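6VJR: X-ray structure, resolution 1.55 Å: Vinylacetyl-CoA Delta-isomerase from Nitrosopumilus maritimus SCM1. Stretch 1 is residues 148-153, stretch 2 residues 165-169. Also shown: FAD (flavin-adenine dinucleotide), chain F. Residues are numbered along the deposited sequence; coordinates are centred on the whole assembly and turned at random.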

# COMPACT_ATOMS: atom_id res chain seq x y z
N THR A 148 -12.02 6.85 28.55
CA THR A 148 -11.75 8.06 27.78
C THR A 148 -12.63 9.23 28.19
O THR A 148 -13.83 9.24 27.93
CB THR A 148 -11.93 7.77 26.30
OG1 THR A 148 -11.27 6.57 25.90
CG2 THR A 148 -11.43 8.95 25.50
N ASP A 149 -11.97 10.29 28.69
CA ASP A 149 -12.61 11.56 29.01
C ASP A 149 -12.69 12.39 27.72
O ASP A 149 -12.13 12.04 26.68
CB ASP A 149 -11.81 12.34 30.04
CG ASP A 149 -11.43 11.49 31.25
OD1 ASP A 149 -10.44 10.75 31.12
OD2 ASP A 149 -12.20 11.49 32.23
N PRO A 150 -13.47 13.49 27.73
CA PRO A 150 -13.52 14.36 26.57
C PRO A 150 -12.18 14.99 26.19
O PRO A 150 -11.96 15.18 25.00
CB PRO A 150 -14.58 15.39 26.94
CG PRO A 150 -15.43 14.68 27.96
CD PRO A 150 -14.43 13.87 28.74
N LYS A 151 -11.40 15.38 27.20
CA LYS A 151 -10.00 15.77 27.12
C LYS A 151 -9.71 17.23 26.74
O LYS A 151 -8.56 17.63 26.85
CB LYS A 151 -9.17 14.87 26.19
CG LYS A 151 -9.10 13.42 26.65
CD LYS A 151 -8.10 12.55 25.92
CE LYS A 151 -8.29 12.56 24.48
NZ LYS A 151 -7.41 11.67 23.68
N GLY A 152 -10.66 18.02 26.22
CA GLY A 152 -10.39 19.43 25.97
C GLY A 152 -9.25 19.66 24.99
O GLY A 152 -9.25 19.16 23.85
N ASP A 153 -8.26 20.45 25.43
CA ASP A 153 -7.09 20.74 24.62
C ASP A 153 -6.13 19.55 24.69
O ASP A 153 -5.58 19.23 25.75
CB ASP A 153 -6.44 22.02 25.14
CG ASP A 153 -5.26 22.47 24.29
OD1 ASP A 153 -4.62 21.59 23.60
OD2 ASP A 153 -4.94 23.64 24.36
N ASP A 165 -12.90 19.85 34.85
CA ASP A 165 -13.81 18.74 34.68
C ASP A 165 -13.62 18.02 33.35
O ASP A 165 -14.27 17.01 33.11
CB ASP A 165 -15.25 19.21 34.79
CG ASP A 165 -15.64 19.76 36.15
OD1 ASP A 165 -15.00 19.35 37.16
OD2 ASP A 165 -16.55 20.61 36.20
N LEU A 166 -12.73 18.50 32.45
CA LEU A 166 -12.58 17.90 31.13
C LEU A 166 -11.90 16.53 31.18
O LEU A 166 -11.94 15.76 30.20
CB LEU A 166 -11.90 18.83 30.15
CG LEU A 166 -12.71 20.06 29.74
CD1 LEU A 166 -11.93 21.17 29.04
CD2 LEU A 166 -13.83 19.61 28.84
N PHE A 167 -11.30 16.22 32.34
CA PHE A 167 -10.98 14.87 32.74
C PHE A 167 -11.67 14.64 34.08
O PHE A 167 -11.73 15.55 34.92
CB PHE A 167 -9.47 14.67 32.92
CG PHE A 167 -8.62 14.71 31.66
CD1 PHE A 167 -8.33 15.93 31.05
CD2 PHE A 167 -8.09 13.56 31.13
CE1 PHE A 167 -7.51 15.98 29.94
CE2 PHE A 167 -7.30 13.61 29.98
CZ PHE A 167 -6.99 14.83 29.42
N THR A 168 -12.13 13.41 34.30
CA THR A 168 -12.89 13.04 35.48
C THR A 168 -12.03 13.08 36.75
O THR A 168 -10.91 12.57 36.80
CB THR A 168 -13.51 11.66 35.24
OG1 THR A 168 -14.43 11.75 34.16
CG2 THR A 168 -14.28 11.15 36.45
N ARG A 169 -12.56 13.72 37.79
CA ARG A 169 -11.80 13.95 39.02
C ARG A 169 -12.66 13.80 40.28
O ARG A 169 -13.88 13.89 40.26
CB ARG A 169 -11.22 15.36 39.01
CG ARG A 169 -12.30 16.43 38.98
CD ARG A 169 -11.71 17.80 38.75
NE ARG A 169 -12.72 18.87 38.68
CZ ARG A 169 -12.90 19.81 39.60
NH1 ARG A 169 -11.98 19.97 40.50
NH2 ARG A 169 -13.90 20.66 39.54
PA FAD F . -8.12 12.52 19.80
O1A FAD F . -7.23 12.21 20.94
O2A FAD F . -8.74 13.85 19.76
O5B FAD F . -7.32 12.09 18.49
C5B FAD F . -7.42 12.84 17.26
C4B FAD F . -6.07 12.86 16.61
O4B FAD F . -5.18 13.72 17.36
C3B FAD F . -5.34 11.51 16.47
O3B FAD F . -4.62 11.46 15.23
C2B FAD F . -4.38 11.51 17.64
O2B FAD F . -3.23 10.68 17.53
C1B FAD F . -4.00 13.00 17.70
N9A FAD F . -3.60 13.45 19.03
C8A FAD F . -4.35 13.58 20.18
N7A FAD F . -3.69 14.05 21.21
C5A FAD F . -2.41 14.21 20.73
C6A FAD F . -1.22 14.68 21.34
N6A FAD F . -1.18 15.12 22.59
N1A FAD F . -0.09 14.66 20.60
C2A FAD F . -0.16 14.25 19.32
N3A FAD F . -1.22 13.83 18.62
C4A FAD F . -2.33 13.82 19.39
N1 FAD F . -13.31 4.69 25.16
C2 FAD F . -13.71 4.20 26.38
O2 FAD F . -13.18 4.54 27.45
N3 FAD F . -14.69 3.22 26.42
C4 FAD F . -15.36 2.71 25.35
O4 FAD F . -16.29 1.93 25.48
C4X FAD F . -15.00 3.31 24.08
N5 FAD F . -15.62 2.89 22.97
C5X FAD F . -15.43 3.62 21.82
C6 FAD F . -16.23 3.39 20.69
C7 FAD F . -16.10 4.13 19.53
C7M FAD F . -17.05 3.91 18.38
C8 FAD F . -15.04 5.06 19.42
C8M FAD F . -14.81 5.81 18.14
C9 FAD F . -14.19 5.26 20.49
C9A FAD F . -14.40 4.56 21.71
N10 FAD F . -13.63 4.83 22.84
C10 FAD F . -13.95 4.29 24.08
C1' FAD F . -12.75 6.01 22.77
C2' FAD F . -11.40 5.85 22.11
O2' FAD F . -10.53 5.24 23.06
C3' FAD F . -10.85 7.23 21.70
O3' FAD F . -11.65 7.65 20.61
C4' FAD F . -9.35 7.27 21.39
O4' FAD F . -8.58 7.12 22.59
C5' FAD F . -8.93 8.56 20.71
O5' FAD F . -9.28 9.67 21.52
P FAD F . -10.14 10.84 20.97
O1P FAD F . -11.41 10.37 20.40
O2P FAD F . -10.18 11.86 22.02
O3P FAD F . -9.34 11.45 19.72

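Loops without regular secondary structure can still be joined firmly when a few polar groups are placed to satisfy one another and an aromatic ring packs against the backbone of the partner. The contact between residues 148-153 and 165-169 of this isomerase illustrates the principle, burying about 330 Å² in all. The backbones draw closest at two points, where the CA atoms of Asp149 and Phe167, and those of Lys151 and Leu166, each lie 5.2 Å apart.

Hydrogen bonds hold the first stretch at or beside both points: Lys151 bonds to Leu166 itself, while Asp149 bonds to Thr168, the neighbour of Phe167. The backbone N of Lys151 donates to the carbonyl O of Leu166 at 3.1 Å, with an N-H...O angle of 157°; it is a single link rather than part of a sheet ladder. The second anchor is a carboxylate. The side chain of Asp149 points toward the other loop, and its OD2 accepts from Thr168 N at 2.8 Å and from Thr168 OG1 at 3.0 Å. One oxygen thus gathers the amide and the hydroxyl of the same residue, fixing the threonine's backbone and side chain together.

Nonpolar packing fills in around these bonds. Lys151 CA sits over one face of the Phe167 ring, 4.2 Å from its centroid and 28° off the normal, a CH-pi contact; Lys151 CG also approaches Phe167 CZ at 3.8 Å. Leu166 CD1 rests 3.9 Å from Gly152 CA. A CB on Gly152 would come within 2.8 Å of that methyl carbon, a clash, and its positive phi independently favours glycine.

The first loop also carries ligand contacts. Although Lys151 packs on Phe167, its CA-to-CB bond points away overall, and its side chain, bent at chi3 (-55°, m), brings NZ to FAD O1A, a 2.8 Å hydrogen bond to the phosphate. Thr148, which makes no contact with the second loop, donates from N to flavin O2, also at 2.8 Å.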